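Local coordinates for MutT related protein (Methanosarcina mazei, PDB 3GRN) that probably hydrolyses a nucleoside diphosphate-linked substrate, as a MutT-related member of the Nudix hydrolase family, at residues 25-30 / 103-108; 31-36 / 80-85; 9-14 / 53-58; 74-79 / 87-92; 115-120 / 129-134. One frame throughout, in Å; residues are numbered along the deposited sequence. Where two conformers were deposited one is given.

Contact 1: 25-30 / 103-108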
# COMPACT_ATOMS: atom_id res chain seq x y z
N LEU A 25 -11.77 7.83 5.54
CA LEU A 25 -10.39 8.26 5.31
C LEU A 25 -10.34 8.99 3.99
O LEU A 25 -10.98 8.57 3.03
CB LEU A 25 -9.51 7.02 5.19
CG LEU A 25 -9.59 5.96 6.28
CD1 LEU A 25 -8.65 4.79 5.89
CD2 LEU A 25 -9.19 6.55 7.59
N ARG A 26 -9.57 10.07 3.92
CA ARG A 26 -9.40 10.78 2.65
C ARG A 26 -8.12 10.36 1.96
O ARG A 26 -7.06 10.45 2.56
CB ARG A 26 -9.44 12.29 2.84
CG ARG A 26 -9.44 13.02 1.51
CD ARG A 26 -9.93 14.44 1.61
NE ARG A 26 -8.86 15.37 1.92
CZ ARG A 26 -8.02 15.90 1.04
NH1 ARG A 26 -7.09 16.75 1.45
NH2 ARG A 26 -8.07 15.59 -0.26
N ARG A 27 -8.21 9.97 0.70
CA ARG A 27 -7.11 9.39 -0.06
C ARG A 27 -6.06 10.44 -0.43
O ARG A 27 -6.41 11.60 -0.64
CB ARG A 27 -7.63 8.73 -1.33
CG ARG A 27 -8.58 7.56 -1.09
CD ARG A 27 -9.21 7.03 -2.40
NE ARG A 27 -8.22 6.45 -3.32
CZ ARG A 27 -7.73 5.21 -3.23
NH1 ARG A 27 -8.11 4.40 -2.25
NH2 ARG A 27 -6.83 4.79 -4.12
N SER A 28 -4.79 10.03 -0.50
CA SER A 28 -3.71 10.95 -0.87
C SER A 28 -3.80 11.34 -2.34
O SER A 28 -4.41 10.63 -3.16
CB SER A 28 -2.35 10.35 -0.58
OG SER A 28 -2.04 9.32 -1.49
N GLU A 29 -3.17 12.48 -2.66
CA GLU A 29 -3.23 13.06 -4.02
C GLU A 29 -2.42 12.27 -5.06
O GLU A 29 -2.68 12.36 -6.26
CB GLU A 29 -2.80 14.52 -3.98
CG GLU A 29 -3.63 15.37 -3.04
CD GLU A 29 -5.03 15.61 -3.55
OE1 GLU A 29 -5.23 15.56 -4.80
OE2 GLU A 29 -5.92 15.86 -2.71
N ASN A 30 -1.46 11.48 -4.58
CA ASN A 30 -0.58 10.69 -5.44
C ASN A 30 -1.11 9.29 -5.77
O ASN A 30 -0.41 8.48 -6.40
CB ASN A 30 0.82 10.59 -4.81
CG ASN A 30 1.24 11.86 -4.11
OD1 ASN A 30 1.46 11.87 -2.89
ND2 ASN A 30 1.33 12.96 -4.86
N TYR A 103 0.88 6.59 4.14
CA TYR A 103 1.02 7.36 2.89
C TYR A 103 -0.24 7.36 2.04
O TYR A 103 -0.42 8.26 1.22
CB TYR A 103 2.19 6.80 2.05
CG TYR A 103 2.01 5.39 1.52
CD1 TYR A 103 1.61 5.16 0.18
CD2 TYR A 103 2.31 4.28 2.31
CE1 TYR A 103 1.48 3.86 -0.32
CE2 TYR A 103 2.18 2.97 1.81
CZ TYR A 103 1.75 2.77 0.50
OH TYR A 103 1.62 1.48 0.01
N GLU A 104 -1.10 6.36 2.24
CA GLU A 104 -2.30 6.20 1.39
C GLU A 104 -3.38 7.25 1.66
O GLU A 104 -4.23 7.51 0.80
CB GLU A 104 -2.88 4.78 1.53
CG GLU A 104 -1.94 3.68 1.02
CD GLU A 104 -2.63 2.34 0.80
OE1 GLU A 104 -3.38 1.89 1.71
OE2 GLU A 104 -2.40 1.72 -0.26
N HIS A 105 -3.36 7.85 2.86
CA HIS A 105 -4.43 8.75 3.26
C HIS A 105 -3.92 9.99 3.97
O HIS A 105 -2.92 9.92 4.69
CB HIS A 105 -5.47 8.06 4.14
CG HIS A 105 -6.16 6.91 3.48
ND1 HIS A 105 -5.76 5.60 3.66
CD2 HIS A 105 -7.22 6.86 2.63
CE1 HIS A 105 -6.54 4.80 2.96
NE2 HIS A 105 -7.44 5.54 2.33
N ILE A 106 -4.61 11.12 3.79
CA ILE A 106 -4.15 12.39 4.37
C ILE A 106 -4.89 12.86 5.61
O ILE A 106 -4.35 13.62 6.43
CB ILE A 106 -4.09 13.53 3.32
CG1 ILE A 106 -5.39 13.62 2.52
CG2 ILE A 106 -2.85 13.36 2.43
CD1 ILE A 106 -5.14 14.04 1.06
N GLU A 107 -6.13 12.42 5.76
CA GLU A 107 -6.92 12.69 6.95
C GLU A 107 -7.99 11.64 7.19
O GLU A 107 -8.27 10.81 6.33
CB GLU A 107 -7.54 14.09 6.93
CG GLU A 107 -8.30 14.45 5.68
CD GLU A 107 -8.45 15.96 5.51
OE1 GLU A 107 -8.38 16.69 6.52
OE2 GLU A 107 -8.64 16.40 4.36
N TYR A 108 -8.58 11.71 8.37
CA TYR A 108 -9.68 10.82 8.72
C TYR A 108 -10.74 11.61 9.44
O TYR A 108 -10.49 12.71 9.92
CB TYR A 108 -9.22 9.64 9.57
CG TYR A 108 -8.79 10.02 10.97
CD1 TYR A 108 -9.73 10.07 12.02
CD2 TYR A 108 -7.47 10.36 11.25
CE1 TYR A 108 -9.35 10.44 13.31
CE2 TYR A 108 -7.07 10.72 12.53
CZ TYR A 108 -8.03 10.77 13.56
OH TYR A 108 -7.67 11.12 14.85
O HOH W 1 0.55 8.26 -1.66
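Leu25 and His105 meet where strand 22-27 pairs, antiparallel, with strand 105-111 at the edge of the Nudix sheet. Leu25 sets CD1 over the centre of the imidazole, 3.7 Å from the His105 ring centroid, a CH-pi contact, while Leu25 CD2 packs against CB of Tyr108. Arg26 lies on the other face. Its chain bends at chi3 (88°), and the guanidinium turns its edge to Glu107, the two planar groups 57° apart; Arg26 NE donates almost straight, in plane, to the anti lone pair of Glu107 OE2 at 2.7 Å. Ile106 CD1 covers one guanidinium face, and Arg26 NH2 bonds to Glu29 OE2 at 3.3 Å and to Gly36 O. An alanine in place of Arg26 would probably leave Glu107 and Glu29 without their shared cation and Ile106 CD1 without the guanidinium it lies against. Arg26 also bonds through its backbone, N to Glu107 O and O to Ile106 N. One water bridges Ser28 OG and Tyr103 O, donating to the latter at 3.0 Å.

Contact 2: 31-36 / 80-85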
# COMPACT_ATOMS: atom_id res chain seq x y z
N SER A 31 -2.34 9.00 -5.32
CA SER A 31 -3.01 7.74 -5.62
C SER A 31 -3.40 7.69 -7.10
O SER A 31 -3.91 8.67 -7.68
CB SER A 31 -4.28 7.56 -4.77
OG SER A 31 -4.04 7.85 -3.39
N ARG A 32 -3.14 6.53 -7.71
CA ARG A 32 -3.47 6.26 -9.10
C ARG A 32 -4.98 6.34 -9.38
O ARG A 32 -5.40 6.86 -10.42
CB ARG A 32 -2.91 4.88 -9.49
CG ARG A 32 -3.34 4.36 -10.84
CD ARG A 32 -2.78 2.97 -11.09
NE ARG A 32 -2.73 2.64 -12.52
CZ ARG A 32 -1.74 3.01 -13.34
NH1 ARG A 32 -0.72 3.73 -12.90
NH2 ARG A 32 -1.79 2.65 -14.62
N THR A 33 -5.79 5.84 -8.43
CA THR A 33 -7.25 5.82 -8.54
C THR A 33 -7.85 6.72 -7.45
O THR A 33 -7.35 6.74 -6.32
CB THR A 33 -7.80 4.38 -8.36
OG1 THR A 33 -7.56 3.92 -7.02
CG2 THR A 33 -7.11 3.40 -9.33
N ASN A 34 -8.91 7.45 -7.78
CA ASN A 34 -9.67 8.26 -6.79
C ASN A 34 -8.83 9.14 -5.87
O ASN A 34 -9.10 9.25 -4.67
CB ASN A 34 -10.56 7.36 -5.91
CG ASN A 34 -11.93 7.10 -6.50
OD1 ASN A 34 -12.58 8.00 -7.05
ND2 ASN A 34 -12.39 5.87 -6.35
N ALA A 35 -7.81 9.78 -6.44
CA ALA A 35 -6.89 10.61 -5.68
C ALA A 35 -7.64 11.75 -4.98
O ALA A 35 -8.49 12.39 -5.57
CB ALA A 35 -5.81 11.16 -6.60
N GLY A 36 -7.38 11.95 -3.69
CA GLY A 36 -8.02 13.04 -2.96
C GLY A 36 -9.42 12.85 -2.42
O GLY A 36 -9.90 13.72 -1.70
N LEU A 80 -13.84 1.57 -12.59
CA LEU A 80 -12.79 2.57 -12.71
C LEU A 80 -12.28 2.53 -14.14
O LEU A 80 -12.67 1.64 -14.91
CB LEU A 80 -11.66 2.28 -11.74
CG LEU A 80 -12.01 2.28 -10.25
CD1 LEU A 80 -10.81 1.82 -9.42
CD2 LEU A 80 -12.47 3.66 -9.79
N THR A 81 -11.40 3.46 -14.50
CA THR A 81 -10.93 3.48 -15.86
C THR A 81 -10.23 2.16 -16.27
O THR A 81 -10.43 1.68 -17.39
CB THR A 81 -10.09 4.76 -16.19
OG1 THR A 81 -9.75 4.72 -17.57
CG2 THR A 81 -8.82 4.81 -15.35
N GLU A 82 -9.44 1.55 -15.38
CA GLU A 82 -8.70 0.38 -15.85
C GLU A 82 -9.14 -0.97 -15.29
O GLU A 82 -8.61 -2.00 -15.70
CB GLU A 82 -7.19 0.59 -15.71
CG GLU A 82 -6.67 0.41 -14.33
CD GLU A 82 -5.44 1.25 -14.07
OE1 GLU A 82 -4.59 1.39 -14.99
OE2 GLU A 82 -5.33 1.77 -12.94
N LYS A 83 -10.14 -0.95 -14.40
CA LYS A 83 -10.69 -2.19 -13.83
C LYS A 83 -12.09 -1.95 -13.27
O LYS A 83 -12.46 -0.80 -12.99
CB LYS A 83 -9.77 -2.71 -12.72
CG LYS A 83 -9.68 -1.78 -11.50
CD LYS A 83 -8.39 -2.01 -10.74
CE LYS A 83 -8.09 -0.84 -9.85
NZ LYS A 83 -7.54 0.29 -10.65
N LYS A 84 -12.86 -3.03 -13.11
CA LYS A 84 -14.12 -3.01 -12.36
C LYS A 84 -13.88 -3.62 -10.99
O LYS A 84 -13.24 -4.66 -10.87
CB LYS A 84 -15.20 -3.82 -13.09
CG LYS A 84 -15.56 -3.20 -14.50
CD LYS A 84 -16.75 -3.89 -15.16
CE LYS A 84 -18.08 -3.27 -14.72
NZ LYS A 84 -19.29 -4.00 -15.21
N VAL A 85 -14.42 -2.98 -9.96
CA VAL A 85 -14.20 -3.41 -8.61
C VAL A 85 -15.47 -4.10 -8.06
O VAL A 85 -16.59 -3.60 -8.20
CB VAL A 85 -13.77 -2.23 -7.73
CG1 VAL A 85 -13.64 -2.66 -6.27
CG2 VAL A 85 -12.43 -1.63 -8.26
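Glu82 meets Arg32 where two loops join at the surface of the Nudix domain: the one between strands 22-27 and 38-44, and the turn of the hairpin that leads into strand 84-94. The carboxylate is gripped side-on. Arg32 NE donates to Glu82 OE2 at 2.8 Å and Arg32 NH2 to Glu82 OE1 at 3.1 Å, each on a syn lone pair, with the two planar groups only 6° from coplanar. The extended arginine side chain, its CG anti to the backbone N (chi1 171°), meets the glutamate chain at about a right angle. Thr33 turns its methyl inward, with CG2 3.4 Å from Lys83 NZ. Leu80 packs through both branches, CD1 at 4.0 Å from Thr33 CG2 and CD2 at 4.1 Å from Asn34 ND2. Glu82 OE2 also forms a salt bridge with Lys83 NZ at 3.5 Å, so one carboxylate stands between two cations and probably eases their mutual repulsion, with Glu120 of the second subunit adding negative charge nearby.

Contact 3: 9-14 / 53-58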
# COMPACT_ATOMS: atom_id res chain seq x y z
N ILE A 9 -11.21 -7.96 -6.86
CA ILE A 9 -11.96 -8.06 -5.60
C ILE A 9 -11.30 -7.13 -4.57
O ILE A 9 -10.06 -7.15 -4.39
CB ILE A 9 -12.01 -9.53 -5.04
CG1 ILE A 9 -12.49 -10.53 -6.10
CG2 ILE A 9 -12.86 -9.62 -3.73
CD1 ILE A 9 -13.89 -10.25 -6.64
N SER A 10 -12.12 -6.33 -3.91
CA SER A 10 -11.66 -5.47 -2.83
C SER A 10 -12.49 -5.73 -1.60
O SER A 10 -13.56 -6.35 -1.69
CB SER A 10 -11.72 -3.99 -3.21
OG SER A 10 -10.77 -3.69 -4.23
N VAL A 11 -11.97 -5.33 -0.45
CA VAL A 11 -12.70 -5.42 0.82
C VAL A 11 -12.67 -4.09 1.58
O VAL A 11 -11.66 -3.39 1.59
CB VAL A 11 -12.16 -6.57 1.70
CG1 VAL A 11 -12.54 -7.92 1.11
CG2 VAL A 11 -10.63 -6.48 1.83
N TYR A 12 -13.79 -3.74 2.20
CA TYR A 12 -13.89 -2.53 3.05
C TYR A 12 -14.41 -2.87 4.44
O TYR A 12 -15.08 -3.89 4.63
CB TYR A 12 -14.74 -1.46 2.38
CG TYR A 12 -14.10 -0.99 1.09
CD1 TYR A 12 -13.07 -0.04 1.13
CD2 TYR A 12 -14.47 -1.52 -0.14
CE1 TYR A 12 -12.43 0.40 -0.04
CE2 TYR A 12 -13.81 -1.08 -1.33
CZ TYR A 12 -12.79 -0.13 -1.25
OH TYR A 12 -12.14 0.33 -2.38
N ALA A 13 -14.07 -2.00 5.42
CA ALA A 13 -14.55 -2.21 6.81
C ALA A 13 -15.40 -1.06 7.28
O ALA A 13 -15.05 0.10 7.05
CB ALA A 13 -13.39 -2.39 7.75
N LEU A 14 -16.51 -1.39 7.94
CA LEU A 14 -17.33 -0.41 8.65
C LEU A 14 -16.88 -0.44 10.11
O LEU A 14 -17.16 -1.39 10.84
CB LEU A 14 -18.82 -0.78 8.61
CG LEU A 14 -19.52 -0.72 7.26
CD1 LEU A 14 -20.98 -1.19 7.44
CD2 LEU A 14 -19.46 0.68 6.66
N GLU A 53 -8.99 -12.17 6.03
CA GLU A 53 -7.55 -11.89 6.22
C GLU A 53 -7.23 -10.57 5.54
O GLU A 53 -6.53 -9.72 6.10
CB GLU A 53 -6.67 -12.99 5.62
CG GLU A 53 -6.45 -14.22 6.50
CD GLU A 53 -5.94 -15.47 5.74
OE1 GLU A 53 -5.77 -15.45 4.49
OE2 GLU A 53 -5.71 -16.51 6.41
N GLY A 54 -7.75 -10.40 4.32
CA GLY A 54 -7.57 -9.17 3.57
C GLY A 54 -8.06 -7.93 4.28
O GLY A 54 -7.36 -6.92 4.34
N VAL A 55 -9.27 -7.99 4.83
CA VAL A 55 -9.81 -6.77 5.42
C VAL A 55 -9.06 -6.42 6.71
O VAL A 55 -8.77 -5.24 6.93
CB VAL A 55 -11.36 -6.80 5.53
CG1 VAL A 55 -11.80 -7.79 6.55
CG2 VAL A 55 -11.92 -5.39 5.72
N ALA A 56 -8.68 -7.41 7.51
CA ALA A 56 -7.91 -7.12 8.74
C ALA A 56 -6.53 -6.51 8.39
O ALA A 56 -6.11 -5.55 9.03
CB ALA A 56 -7.77 -8.36 9.61
N ARG A 57 -5.88 -7.05 7.36
CA ARG A 57 -4.58 -6.56 6.86
C ARG A 57 -4.69 -5.13 6.39
O ARG A 57 -3.90 -4.28 6.78
CB ARG A 57 -4.10 -7.45 5.71
CG ARG A 57 -2.80 -6.96 5.06
CD ARG A 57 -2.43 -7.76 3.81
NE ARG A 57 -3.50 -7.87 2.82
CZ ARG A 57 -3.82 -6.97 1.90
NH1 ARG A 57 -3.19 -5.80 1.81
NH2 ARG A 57 -4.81 -7.24 1.06
N GLU A 58 -5.69 -4.84 5.55
CA GLU A 58 -5.91 -3.48 5.04
C GLU A 58 -6.23 -2.47 6.14
O GLU A 58 -5.72 -1.35 6.13
CB GLU A 58 -7.01 -3.50 3.99
CG GLU A 58 -6.53 -4.21 2.72
CD GLU A 58 -5.65 -3.38 1.79
OE1 GLU A 58 -5.40 -2.19 2.06
OE2 GLU A 58 -5.20 -3.94 0.76
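Val11 and Val55 form the centre of this buried contact, where helix 51-63 packs on strand 7-16. Val11 CG2 points at the helix backbone, 3.6 Å from Val55 N and 3.8 Å from Gly54 C, and Val11 CG2 also lies 3.8 Å from Val55 CB. Val55 carries CG2 anti to its own backbone N, which directs that methyl to the strand: Val55 CG2 rests 3.7 Å from Tyr12 O and 3.9 Å from Ala13 CB. Gly54 presents only backbone here; a CB on it would stand 3.7 Å from Val11 CG2. The short axes approach to 7.8 Å and cross at -61°, so the helix lies slantwise over the strand.

Beyond this shell, Leu51 touches Val11, Val59 touches Ala13, and Met67 and Pro69 pack on Val55. On the other side of the strand, Tyr12 meets Phe126 edge-to-face. The helix belongs to residues 43-64, which match the Nudix box, the loop-helix-loop signature of the family; Arg57 forms a salt bridge with Glu58, its hydrogen bonds weak by angle, and another with Glu49. No hydrogen bond crosses between strand and helix, so the fit depends on apolar packing, and these methyl contacts probably help to set the helix on the sheet.

Contact 4: 74-79 / 87-92; sequences GQVNFE and AIVFDG
The torsions of Val76 (chi1 66°) place CG1 between its backbone N and carbonyl carbon, and from there CG1 reaches Ala87 CB at 3.7 Å across the beta hairpin of strands 72-79 and 84-94. Val89 turns CG2 anti to its own carbonyl carbon, on the same face as Val76, and the two valines come within 4.4 Å at Val76 CG1 and Val89 CG2. Val76 and Ala87 form a hydrogen-bonded antiparallel pair: Val76 N donates to Ala87 O at 2.9 Å, and Ala87 N returns the bond to Val76 O at 2.8 Å. Val89 N bonds to Gly74 O at 2.8 Å, whereas the return from Gly74 N to Val89 O is weak. Between these pairs, Gln75 CA lies 3.4 Å from Ala87 O in a CA-H...O contact. Helix 124-137 covers the Val76 face through Tyr125, Phe126 and Phe129. The Val76-Ala87 pair and the Val89 N to Gly74 O bond thus join the two strands, while small apolar groups on this face give the helix an apolar surface to pack against.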
# COMPACT_ATOMS: atom_id res chain seq x y z
N GLY A 74 -22.46 -6.08 3.42
CA GLY A 74 -23.00 -5.96 2.07
C GLY A 74 -21.92 -5.88 1.01
O GLY A 74 -20.77 -6.27 1.23
N GLN A 75 -22.30 -5.31 -0.13
CA GLN A 75 -21.53 -5.35 -1.37
C GLN A 75 -21.54 -3.96 -1.99
O GLN A 75 -22.59 -3.32 -1.98
CB GLN A 75 -22.23 -6.36 -2.30
CG GLN A 75 -21.84 -6.37 -3.77
CD GLN A 75 -22.62 -5.38 -4.62
OE1 GLN A 75 -22.06 -4.79 -5.55
NE2 GLN A 75 -23.91 -5.19 -4.33
N VAL A 76 -20.43 -3.53 -2.58
CA VAL A 76 -20.45 -2.37 -3.46
C VAL A 76 -19.65 -2.73 -4.71
O VAL A 76 -18.61 -3.38 -4.61
CB VAL A 76 -19.96 -1.07 -2.76
CG1 VAL A 76 -18.51 -1.14 -2.40
CG2 VAL A 76 -20.18 0.12 -3.64
N ASN A 77 -20.18 -2.37 -5.88
CA ASN A 77 -19.51 -2.60 -7.16
C ASN A 77 -19.34 -1.26 -7.87
O ASN A 77 -20.27 -0.44 -7.86
CB ASN A 77 -20.33 -3.52 -8.07
CG ASN A 77 -20.60 -4.89 -7.47
OD1 ASN A 77 -19.76 -5.48 -6.80
ND2 ASN A 77 -21.80 -5.41 -7.73
N PHE A 78 -18.19 -1.03 -8.49
CA PHE A 78 -18.00 0.22 -9.24
C PHE A 78 -16.93 0.05 -10.30
O PHE A 78 -15.99 -0.76 -10.15
CB PHE A 78 -17.67 1.41 -8.33
CG PHE A 78 -16.49 1.21 -7.42
CD1 PHE A 78 -15.23 1.65 -7.78
CD2 PHE A 78 -16.66 0.59 -6.15
CE1 PHE A 78 -14.13 1.47 -6.94
CE2 PHE A 78 -15.58 0.41 -5.31
CZ PHE A 78 -14.30 0.85 -5.70
N GLU A 79 -17.08 0.84 -11.37
CA GLU A 79 -16.14 0.80 -12.47
C GLU A 79 -15.10 1.92 -12.36
O GLU A 79 -15.41 3.08 -12.08
CB GLU A 79 -16.90 0.89 -13.79
CG GLU A 79 -16.02 0.79 -15.02
CD GLU A 79 -16.80 0.72 -16.33
OE1 GLU A 79 -18.01 1.07 -16.35
OE2 GLU A 79 -16.21 0.32 -17.35
N ALA A 87 -16.56 -5.21 -4.45
CA ALA A 87 -16.06 -5.01 -3.09
C ALA A 87 -17.03 -5.55 -2.05
O ALA A 87 -18.25 -5.36 -2.15
CB ALA A 87 -15.79 -3.57 -2.83
N ILE A 88 -16.48 -6.26 -1.07
CA ILE A 88 -17.28 -6.83 0.00
C ILE A 88 -17.01 -6.00 1.26
O ILE A 88 -15.85 -5.72 1.61
CB ILE A 88 -17.01 -8.35 0.21
CG1 ILE A 88 -17.35 -9.15 -1.07
CG2 ILE A 88 -17.87 -8.90 1.34
CD1 ILE A 88 -16.22 -9.28 -2.05
N VAL A 89 -18.10 -5.60 1.92
CA VAL A 89 -18.01 -4.71 3.08
C VAL A 89 -18.25 -5.55 4.33
O VAL A 89 -19.24 -6.28 4.41
CB VAL A 89 -19.01 -3.54 3.01
CG1 VAL A 89 -18.81 -2.66 4.21
CG2 VAL A 89 -18.82 -2.70 1.73
N PHE A 90 -17.32 -5.44 5.28
CA PHE A 90 -17.39 -6.17 6.54
C PHE A 90 -17.70 -5.23 7.69
O PHE A 90 -17.30 -4.06 7.68
CB PHE A 90 -16.05 -6.86 6.80
CG PHE A 90 -15.83 -8.07 5.94
CD1 PHE A 90 -16.23 -9.33 6.39
CD2 PHE A 90 -15.22 -7.95 4.69
CE1 PHE A 90 -16.03 -10.45 5.60
CE2 PHE A 90 -15.03 -9.06 3.89
CZ PHE A 90 -15.44 -10.32 4.33
N ASP A 91 -18.43 -5.76 8.67
CA ASP A 91 -18.72 -4.98 9.85
C ASP A 91 -17.58 -5.20 10.85
O ASP A 91 -17.28 -6.32 11.27
CB ASP A 91 -20.09 -5.36 10.42
CG ASP A 91 -20.62 -4.31 11.39
OD1 ASP A 91 -19.89 -3.95 12.34
OD2 ASP A 91 -21.77 -3.85 11.21
N GLY A 92 -16.94 -4.10 11.21
CA GLY A 92 -15.77 -4.11 12.07
C GLY A 92 -16.13 -3.76 13.51
O GLY A 92 -15.25 -3.71 14.37

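Contact 5: 115-120 / 129-134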
# COMPACT_ATOMS: atom_id res chain seq x y z
N LYS A 115 -24.91 12.42 8.34
CA LYS A 115 -24.01 13.29 7.58
C LYS A 115 -23.49 12.60 6.33
O LYS A 115 -23.27 13.25 5.31
CB LYS A 115 -22.84 13.82 8.42
CG LYS A 115 -23.15 14.29 9.84
CD LYS A 115 -24.02 15.53 9.92
CE LYS A 115 -24.27 15.90 11.38
NZ LYS A 115 -25.54 16.67 11.56
N ILE A 116 -23.27 11.28 6.40
CA ILE A 116 -22.91 10.48 5.22
C ILE A 116 -23.99 10.61 4.13
O ILE A 116 -23.68 10.85 2.95
CB ILE A 116 -22.63 8.98 5.57
CG1 ILE A 116 -21.32 8.84 6.37
CG2 ILE A 116 -22.57 8.15 4.31
CD1 ILE A 116 -21.11 7.46 7.01
N LEU A 117 -25.26 10.47 4.53
CA LEU A 117 -26.39 10.70 3.63
C LEU A 117 -26.74 12.21 3.64
O LEU A 117 -27.84 12.62 4.03
CB LEU A 117 -27.59 9.85 4.06
CG LEU A 117 -27.35 8.36 4.34
CD1 LEU A 117 -28.54 7.72 5.07
CD2 LEU A 117 -27.02 7.59 3.06
N GLY A 118 -25.77 13.01 3.21
CA GLY A 118 -25.83 14.47 3.30
C GLY A 118 -24.48 15.05 2.92
O GLY A 118 -24.32 16.27 2.84
N MET A 119 -23.52 14.16 2.68
CA MET A 119 -22.15 14.51 2.29
C MET A 119 -22.15 14.82 0.78
O MET A 119 -23.21 14.93 0.16
CB MET A 119 -21.19 13.35 2.63
CG MET A 119 -19.76 13.76 3.08
SD MET A 119 -18.70 12.37 3.62
CE MET A 119 -19.51 11.92 5.10
N GLU A 120 -20.96 14.99 0.20
CA GLU A 120 -20.83 15.20 -1.23
C GLU A 120 -19.55 14.55 -1.74
O GLU A 120 -19.52 14.00 -2.85
CB GLU A 120 -20.85 16.70 -1.56
CG GLU A 120 -20.88 17.00 -3.06
CD GLU A 120 -20.99 18.48 -3.37
OE1 GLU A 120 -21.46 19.27 -2.52
OE2 GLU A 120 -20.60 18.86 -4.49
N PHE A 129 -24.35 2.58 -0.97
CA PHE A 129 -24.14 1.47 -0.03
C PHE A 129 -24.74 1.80 1.33
O PHE A 129 -25.44 0.97 1.91
CB PHE A 129 -22.66 1.11 0.17
CG PHE A 129 -22.44 0.16 1.33
CD1 PHE A 129 -22.63 -1.21 1.16
CD2 PHE A 129 -22.12 0.64 2.61
CE1 PHE A 129 -22.49 -2.09 2.22
CE2 PHE A 129 -21.97 -0.22 3.68
CZ PHE A 129 -22.16 -1.59 3.49
N PHE A 130 -24.43 2.99 1.84
CA PHE A 130 -24.91 3.41 3.16
C PHE A 130 -26.42 3.58 3.19
O PHE A 130 -27.05 3.30 4.20
CB PHE A 130 -24.22 4.67 3.63
CG PHE A 130 -22.88 4.42 4.26
CD1 PHE A 130 -22.79 3.97 5.57
CD2 PHE A 130 -21.70 4.64 3.54
CE1 PHE A 130 -21.55 3.76 6.17
CE2 PHE A 130 -20.46 4.44 4.13
CZ PHE A 130 -20.39 3.99 5.45
N GLU A 131 -27.00 4.01 2.08
CA GLU A 131 -28.46 4.12 1.98
C GLU A 131 -29.12 2.74 2.06
O GLU A 131 -30.12 2.57 2.74
CB GLU A 131 -28.86 4.84 0.69
CG GLU A 131 -29.94 5.91 0.87
CD GLU A 131 -31.16 5.42 1.65
OE1 GLU A 131 -31.85 4.50 1.15
OE2 GLU A 131 -31.42 5.95 2.75
N ARG A 132 -28.51 1.76 1.39
CA ARG A 132 -28.96 0.38 1.41
C ARG A 132 -28.72 -0.28 2.78
O ARG A 132 -29.61 -0.94 3.31
CB ARG A 132 -28.24 -0.37 0.26
CG ARG A 132 -28.45 -1.86 0.17
CD ARG A 132 -27.88 -2.42 -1.16
NE ARG A 132 -26.43 -2.24 -1.33
CZ ARG A 132 -25.86 -1.36 -2.16
NH1 ARG A 132 -26.62 -0.56 -2.90
NH2 ARG A 132 -24.54 -1.26 -2.25
N PHE A 133 -27.52 -0.09 3.35
CA PHE A 133 -27.19 -0.60 4.69
C PHE A 133 -28.19 -0.12 5.75
O PHE A 133 -28.63 -0.90 6.59
CB PHE A 133 -25.77 -0.17 5.06
CG PHE A 133 -25.30 -0.69 6.38
CD1 PHE A 133 -24.93 -2.03 6.54
CD2 PHE A 133 -25.19 0.17 7.48
CE1 PHE A 133 -24.48 -2.50 7.76
CE2 PHE A 133 -24.73 -0.29 8.70
CZ PHE A 133 -24.38 -1.63 8.85
N ASP A 134 -28.52 1.17 5.69
CA ASP A 134 -29.46 1.81 6.62
C ASP A 134 -30.84 1.16 6.57
O ASP A 134 -31.45 0.88 7.62
CB ASP A 134 -29.56 3.31 6.30
CG ASP A 134 -30.51 4.07 7.24
OD1 ASP A 134 -30.51 3.81 8.47
OD2 ASP A 134 -31.22 4.97 6.75
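Phe130 of helix 124-137 meets Ile116 at the end of helix 113-116, and Leu117, just after it, packs along Phe130 and Glu131. Phe129 comes first and lies behind, its CD2 over the Phe130 ring face opposite Ile116. Phe130 itself has CG anti to its carbonyl carbon (chi1 -83°), and its ring receives Ile116 from one face: CD1 of Ile116 stands 3.9 Å from the centroid of the Phe130 ring, 16° off the normal, a CH-pi contact. Ile116 CG2 adds a second touch at Phe130 CD2, 3.7 Å away. An alanine in place of Phe130 would probably open a gap beside Ile116 and leave its CD1 without the ring it lies on. At Glu131 the partner becomes Leu117, whose CD2 sits 3.7 Å from Glu131 N and 4.0 Å from Glu131 CG. Asp134, a turn beyond Phe130, closes the series with OD2 at 4.2 Å from Leu117 CD1. Leu117 is the centre of an inverse gamma turn, where the chain leaves the helix. The contact thus packs the short helix 113-116 onto helix 124-137, with Phe22 edge-to-face to Phe130, Leu14 of strand 7-16 on the same ring, and Val111 of strand 105-111 against Ile116.

Contacts 1, 3 and 4 are spread over one mixed sheet: contacts 1 and 4 involve strands 105-111 and 72-79, outermost within the chain, and their centres lie about 20 Å apart. Contact 3 lies about 9 Å from contact 4 between centres and brings in the helix of the Nudix box, the probable catalytic element by family. Bound glycerol, probably from the crystallisation liquor, meets Glu58 of contact 3 and Tyr103 and Glu104 of contact 1, whose nearest atoms are about 5 Å apart. Contact 2 touches both contact 1 and contact 4: Arg26 NH2 and Arg27 NH2 probably bond to Gly36 O and Thr33 O, and Val85 N to Phe78 O. In contact 5, Arg132 NH2 reaches Gln75 O.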